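SnoN,Epimerase SnoN (Streptomyces nogalater, PDB 5EP9) acts as a non-heme iron, 2-oxoglutarate-dependent epimerase in the biosynthesis of the polyketide nogalamycin. Local coordinates at residues A[104-109]-A[157-162]; A[98-103]-A[121-126]. All blocks are in the same frame, centred on the assembly; numbering follows the deposited sequence.

Contact 1. Residues A[104-109]-A[157-162]; sequences PRIAAL and LTAWVA. With AKG (2-oxoglutaric acid), chain E.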
loop_
_atom_site.group_PDB
_atom_site.type_symbol
_atom_site.label_atom_id
_atom_site.label_comp_id
_atom_site.label_asym_id
_atom_site.label_seq_id
_atom_site.Cartn_x
_atom_site.Cartn_y
_atom_site.Cartn_z
ATOM N N PRO A 104 -0.106 -15.456 3.194
ATOM C CA PRO A 104 0.008 -15.726 4.641
ATOM C C PRO A 104 1.134 -15.033 5.371
ATOM O O PRO A 104 0.977 -14.673 6.528
ATOM C CB PRO A 104 0.195 -17.301 4.757
ATOM C CG PRO A 104 -0.323 -17.829 3.457
ATOM C CD PRO A 104 -0.252 -16.689 2.408
ATOM N N ARG A 105 2.269 -14.969 4.746
ATOM C CA ARG A 105 3.402 -14.342 5.361
ATOM C C ARG A 105 3.268 -12.822 5.461
ATOM O O ARG A 105 3.607 -12.231 6.462
ATOM C CB ARG A 105 4.662 -14.760 4.604
ATOM C CG ARG A 105 5.896 -14.314 5.343
ATOM C CD ARG A 105 7.132 -15.081 4.955
ATOM N NE ARG A 105 8.236 -14.198 5.374
ATOM C CZ ARG A 105 9.469 -14.198 4.862
ATOM N NH1 ARG A 105 9.802 -15.064 3.897
ATOM N NH2 ARG A 105 10.375 -13.331 5.334
ATOM N N ILE A 106 2.819 -12.195 4.388
ATOM C CA ILE A 106 2.576 -10.771 4.375
ATOM C C ILE A 106 1.527 -10.401 5.435
ATOM O O ILE A 106 1.660 -9.431 6.208
ATOM C CB ILE A 106 2.139 -10.312 2.991
ATOM C CG1 ILE A 106 3.290 -10.498 2.036
ATOM C CG2 ILE A 106 1.706 -8.821 3.025
ATOM C CD1 ILE A 106 3.066 -10.033 0.620
ATOM N N ALA A 107 0.482 -11.246 5.502
ATOM C CA ALA A 107 -0.660 -10.992 6.389
ATOM C C ALA A 107 -0.215 -11.121 7.796
ATOM O O ALA A 107 -0.588 -10.300 8.674
ATOM C CB ALA A 107 -1.768 -12.014 6.153
ATOM N N ALA A 108 0.530 -12.188 8.070
ATOM C CA ALA A 108 1.031 -12.370 9.433
ATOM C C ALA A 108 1.957 -11.175 9.904
ATOM O O ALA A 108 1.875 -10.773 11.054
ATOM C CB ALA A 108 1.728 -13.683 9.636
ATOM N N LEU A 109 2.815 -10.701 9.017
ATOM C CA LEU A 109 3.659 -9.583 9.314
ATOM C C LEU A 109 2.830 -8.334 9.600
ATOM O O LEU A 109 3.055 -7.687 10.563
ATOM C CB LEU A 109 4.607 -9.307 8.175
ATOM C CG LEU A 109 5.755 -10.287 8.171
ATOM C CD1 LEU A 109 6.486 -10.230 6.827
ATOM C CD2 LEU A 109 6.751 -9.961 9.288
ATOM N N LEU A 157 -2.328 0.426 7.409
ATOM C CA LEU A 157 -0.963 0.213 6.852
ATOM C C LEU A 157 -0.964 -0.421 5.458
ATOM O O LEU A 157 -1.886 -1.192 5.106
ATOM C CB LEU A 157 -0.059 -0.571 7.774
ATOM C CG LEU A 157 -0.226 -2.053 7.915
ATOM C CD1 LEU A 157 0.892 -2.582 8.824
ATOM C CD2 LEU A 157 -1.501 -2.283 8.685
ATOM N N THR A 158 0.102 -0.121 4.725
ATOM C CA THR A 158 0.243 -0.501 3.349
ATOM C C THR A 158 1.483 -1.422 3.136
ATOM O O THR A 158 2.538 -1.094 3.563
ATOM C CB THR A 158 0.313 0.726 2.475
ATOM O OG1 THR A 158 -0.906 1.467 2.580
ATOM C CG2 THR A 158 0.601 0.361 1.018
ATOM N N ALA A 159 1.290 -2.580 2.503
ATOM C CA ALA A 159 2.373 -3.456 2.037
ATOM C C ALA A 159 2.676 -3.207 0.566
ATOM O O ALA A 159 1.802 -3.363 -0.279
ATOM C CB ALA A 159 1.991 -4.903 2.205
ATOM N N TRP A 160 3.900 -2.766 0.267
ATOM C CA TRP A 160 4.302 -2.446 -1.095
ATOM C C TRP A 160 5.322 -3.499 -1.481
ATOM O O TRP A 160 6.396 -3.585 -0.882
ATOM C CB TRP A 160 4.912 -1.050 -1.129
ATOM C CG TRP A 160 5.109 -0.321 -2.437
ATOM C CD1 TRP A 160 4.366 0.729 -2.891
ATOM C CD2 TRP A 160 6.162 -0.505 -3.365
ATOM N NE1 TRP A 160 4.891 1.201 -4.054
ATOM C CE2 TRP A 160 5.945 0.410 -4.418
ATOM C CE3 TRP A 160 7.176 -1.485 -3.508
ATOM C CZ2 TRP A 160 6.780 0.508 -5.499
ATOM C CZ3 TRP A 160 8.041 -1.407 -4.638
ATOM C CH2 TRP A 160 7.838 -0.393 -5.600
ATOM N N VAL A 161 4.947 -4.323 -2.444
ATOM C CA VAL A 161 5.748 -5.539 -2.760
ATOM C C VAL A 161 6.411 -5.326 -4.104
ATOM O O VAL A 161 5.693 -5.113 -5.119
ATOM C CB VAL A 161 4.834 -6.797 -2.796
ATOM C CG1 VAL A 161 5.595 -8.034 -3.130
ATOM C CG2 VAL A 161 4.152 -6.948 -1.473
ATOM N N ALA A 162 7.720 -5.421 -4.140
ATOM C CA ALA A 162 8.431 -5.284 -5.376
ATOM C C ALA A 162 8.351 -6.604 -6.205
ATOM O O ALA A 162 8.705 -7.632 -5.691
ATOM C CB ALA A 162 9.876 -4.982 -5.141
HETATM C C1 AKG E . 1.506 3.987 -1.364
HETATM O O1 AKG E . 0.832 4.423 -0.394
HETATM O O2 AKG E . 1.730 2.762 -1.526
HETATM C C2 AKG E . 2.108 4.937 -2.328
HETATM O O5 AKG E . 1.914 6.160 -2.171
HETATM C C3 AKG E . 2.932 4.343 -3.493
HETATM C C4 AKG E . 3.695 5.340 -4.360
HETATM C C5 AKG E . 4.473 4.755 -5.516
HETATM O O3 AKG E . 4.528 3.519 -5.651
HETATM O O4 AKG E . 5.021 5.528 -6.360
#

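Contact 2. Residues A[98-103]-A[121-126]; sequences RRLATH and FKLEVL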
loop_
_atom_site.group_PDB
_atom_site.type_symbol
_atom_site.label_atom_id
_atom_site.label_comp_id
_atom_site.label_asym_id
_atom_site.label_seq_id
_atom_site.Cartn_x
_atom_site.Cartn_y
_atom_site.Cartn_z
ATOM N N ARG A 98 -5.708 -11.708 -5.457
ATOM C CA ARG A 98 -6.257 -11.916 -4.155
ATOM C C ARG A 98 -5.368 -12.792 -3.310
ATOM O O ARG A 98 -5.347 -12.593 -2.069
ATOM C CB ARG A 98 -7.708 -12.491 -4.203
ATOM C CG ARG A 98 -8.505 -12.303 -2.891
ATOM C CD ARG A 98 -9.920 -12.878 -3.052
ATOM N NE ARG A 98 -10.861 -12.472 -1.985
ATOM C CZ ARG A 98 -10.904 -12.988 -0.746
ATOM N NH1 ARG A 98 -10.010 -13.900 -0.356
ATOM N NH2 ARG A 98 -11.861 -12.631 0.127
ATOM N N ARG A 99 -4.757 -13.816 -3.914
ATOM C CA ARG A 99 -3.836 -14.655 -3.119
ATOM C C ARG A 99 -2.672 -13.819 -2.614
ATOM O O ARG A 99 -2.176 -14.012 -1.518
ATOM C CB ARG A 99 -3.300 -15.886 -3.854
ATOM C CG ARG A 99 -4.395 -16.969 -3.993
ATOM C CD ARG A 99 -3.916 -18.306 -4.543
ATOM N NE ARG A 99 -4.079 -18.361 -5.975
ATOM C CZ ARG A 99 -3.141 -18.064 -6.861
ATOM N NH1 ARG A 99 -1.905 -17.649 -6.484
ATOM N NH2 ARG A 99 -3.483 -18.150 -8.158
ATOM N N LEU A 100 -2.197 -12.914 -3.432
ATOM C CA LEU A 100 -1.107 -12.015 -2.965
ATOM C C LEU A 100 -1.575 -11.080 -1.824
ATOM O O LEU A 100 -0.841 -10.817 -0.868
ATOM C CB LEU A 100 -0.465 -11.242 -4.135
ATOM C CG LEU A 100 0.612 -10.250 -3.817
ATOM C CD1 LEU A 100 1.779 -10.871 -3.078
ATOM C CD2 LEU A 100 1.042 -9.603 -5.104
ATOM N N ALA A 101 -2.761 -10.518 -1.997
ATOM C CA ALA A 101 -3.382 -9.618 -1.011
ATOM C C ALA A 101 -3.567 -10.246 0.359
ATOM O O ALA A 101 -3.400 -9.597 1.388
ATOM C CB ALA A 101 -4.709 -9.118 -1.513
ATOM N N THR A 102 -3.845 -11.540 0.352
ATOM C CA THR A 102 -4.002 -12.341 1.562
ATOM C C THR A 102 -2.864 -13.329 1.822
ATOM O O THR A 102 -2.966 -14.180 2.652
ATOM C CB THR A 102 -5.352 -13.113 1.533
ATOM O OG1 THR A 102 -5.415 -13.891 0.350
ATOM C CG2 THR A 102 -6.506 -12.127 1.518
ATOM N N HIS A 103 -1.740 -13.154 1.149
ATOM C CA HIS A 103 -0.592 -13.956 1.331
ATOM C C HIS A 103 -0.324 -14.223 2.814
ATOM O O HIS A 103 -0.217 -13.275 3.617
ATOM C CB HIS A 103 0.598 -13.257 0.697
ATOM C CG HIS A 103 1.786 -14.131 0.536
ATOM N ND1 HIS A 103 2.654 -14.384 1.576
ATOM C CD2 HIS A 103 2.214 -14.884 -0.515
ATOM C CE1 HIS A 103 3.569 -15.251 1.166
ATOM N NE2 HIS A 103 3.327 -15.559 -0.098
ATOM N N PHE A 121 -8.418 -4.122 2.637
ATOM C CA PHE A 121 -9.243 -3.043 2.069
ATOM C C PHE A 121 -9.171 -3.017 0.578
ATOM O O PHE A 121 -10.178 -2.970 -0.134
ATOM C CB PHE A 121 -8.834 -1.644 2.627
ATOM C CG PHE A 121 -9.593 -0.509 1.991
ATOM C CD1 PHE A 121 -10.958 -0.402 2.145
ATOM C CD2 PHE A 121 -8.932 0.479 1.294
ATOM C CE1 PHE A 121 -11.649 0.636 1.590
ATOM C CE2 PHE A 121 -9.615 1.538 0.717
ATOM C CZ PHE A 121 -10.976 1.598 0.855
ATOM N N LYS A 122 -7.961 -3.039 0.094
ATOM C CA LYS A 122 -7.735 -3.186 -1.381
ATOM C C LYS A 122 -6.301 -3.544 -1.746
ATOM O O LYS A 122 -5.349 -3.326 -0.944
ATOM C CB LYS A 122 -8.083 -1.896 -2.110
ATOM C CG LYS A 122 -7.091 -0.820 -1.754
ATOM C CD LYS A 122 -7.407 0.483 -2.445
ATOM C CE LYS A 122 -6.346 1.389 -1.937
ATOM N NZ LYS A 122 -6.454 2.651 -2.641
ATOM N N LEU A 123 -6.151 -4.146 -2.929
ATOM C CA LEU A 123 -4.851 -4.291 -3.556
ATOM C C LEU A 123 -4.836 -3.576 -4.879
ATOM O O LEU A 123 -5.744 -3.766 -5.692
ATOM C CB LEU A 123 -4.458 -5.722 -3.715
ATOM C CG LEU A 123 -3.029 -5.964 -4.298
ATOM C CD1 LEU A 123 -2.357 -7.170 -3.707
ATOM C CD2 LEU A 123 -3.010 -6.061 -5.822
ATOM N N GLU A 124 -3.772 -2.830 -5.118
ATOM C CA GLU A 124 -3.509 -2.263 -6.479
ATOM C C GLU A 124 -2.253 -2.771 -7.139
ATOM O O GLU A 124 -1.287 -3.039 -6.468
ATOM C CB GLU A 124 -3.482 -0.748 -6.404
ATOM C CG GLU A 124 -4.850 -0.151 -6.028
ATOM C CD GLU A 124 -4.767 1.390 -5.709
ATOM O OE1 GLU A 124 -3.653 1.930 -5.510
ATOM O OE2 GLU A 124 -5.797 2.068 -5.754
ATOM N N VAL A 125 -2.247 -2.870 -8.464
ATOM C CA VAL A 125 -1.057 -3.189 -9.196
ATOM C C VAL A 125 -0.484 -1.887 -9.720
ATOM O O VAL A 125 -1.187 -1.214 -10.435
ATOM C CB VAL A 125 -1.370 -4.117 -10.374
ATOM C CG1 VAL A 125 -0.148 -4.415 -11.219
ATOM C CG2 VAL A 125 -1.969 -5.431 -9.899
ATOM N N LEU A 126 0.801 -1.602 -9.469
ATOM C CA LEU A 126 1.363 -0.300 -9.819
ATOM C C LEU A 126 2.415 -0.430 -10.884
ATOM O O LEU A 126 3.240 -1.295 -10.809
ATOM C CB LEU A 126 1.947 0.435 -8.615
ATOM C CG LEU A 126 1.066 0.491 -7.382
ATOM C CD1 LEU A 126 1.805 1.227 -6.262
ATOM C CD2 LEU A 126 -0.230 1.195 -7.649
#

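Contact 1. Residues A[104-109]-A[157-162]
In the cupin-type beta-fold of SnoN, Ile106 of helix 104-114 packs on Ala159 and Val161, on the helix-facing side of strand 157-162, one strand of the main antiparallel sheet. Both segments belong to the 14-202 part of this fused construct. Ile106 spans the two strand residues with separate branches. Its CG2 rests against Ala159 CB at 4.0 Å, while the longer arm carries CD1 to 3.9 Å from Val161 CG2. With CG1 beside the backbone N (chi1 -66°) and the chain then fully extended, the two methyls are spread far enough apart to serve both neighbours. The contact is purely apolar and modest, burying 103 Å² in all, and all three residues are buried.

Trp160 lies between these two and projects from the opposite face of the strand, where 2-oxoglutarate is bound. CG is anti to the backbone N (chi1 -165°), which swings the indole toward the cosubstrate. NE1 then donates to AKG O3 over 2.8 Å in a fairly straight bond of 161°, with O3 at the ring edge, near its plane. Thr158 CG2, on the same face, comes to 3.7 Å of AKG O2 at the other end of the molecule. Arg236, Ser240 and Thr139 also hydrogen-bond the cosubstrate. A leucine in place of Trp160 would probably leave AKG O3 without its indole donor and that carboxylate freer to turn. One strand thus carries helix packing on one face and cosubstrate binding on the other, as in double-stranded beta-helix 2-oxoglutarate enzymes.

Contact 2. Residues A[98-103]-A[121-126]
Leu123 lays its CD1 methyl over Ala101 at the end of helix 95-101, 3.8 Å from Ala101 CB. With CG anti to the backbone N (chi1 -176°), the branch carrying CD1 reaches over the alanine methyl. Leu123 CB also approaches Ala101 CB, at 4.1 Å. The small alanine lets the backbones come close, with the CA atoms of Ala101 and Leu123 6.1 Å apart. Leu100 CG adds a looser touch on Leu123 CD1 at 4.3 Å. Apolar packing alone joins the segments, both from the 14-202 part of the fusion.

Just beyond Ala101 the helix stops. Thr102 OG1, at 2.7 Å and tilted 25° from the carbonyl plane, and Thr102 N grip Arg98 O from opposite faces of that plane; the bond from OG1 holds the hydroxyl's rotation. His103 then serves as N-cap of the next helix through a weak bond from Arg105 N to ND1.

Along the strand, Phe121 and Lys122 form a classic beta bulge opposite Val242 of strand 236-245, while Leu123 N is hydrogen-bonded to Gln91 OE1. Leu100 reaches Thr239 of strand 236-245 and Tyr60 of helix 54-70, so the end of helix 95-101 lies against the sheet beside helix 54-70.

Overall arrangement
Following the chain from the N terminus, past helix 54-70 and the first strands of the sheet, helix 95-101 comes first among the contact segments; the chain turns at His103 into helix 104-114 and enters strand 118-128 before reaching strand 157-162. Contact 2 closes a loop of 17 intervening residues and contact 1 one of 47. Their segments alternate along the chain, so the loops cross. Both successive helices lie on one face of the same antiparallel sheet, whose two contacted strands are separated by strand 236-245. The contacts meet on both faces: Ile106 CD1 touches Leu100 CD1 at 4.0 Å beneath the helices, while Trp160 NE1 packs on Leu126 CD1 at 3.8 Å beside the 2-oxoglutarate pocket.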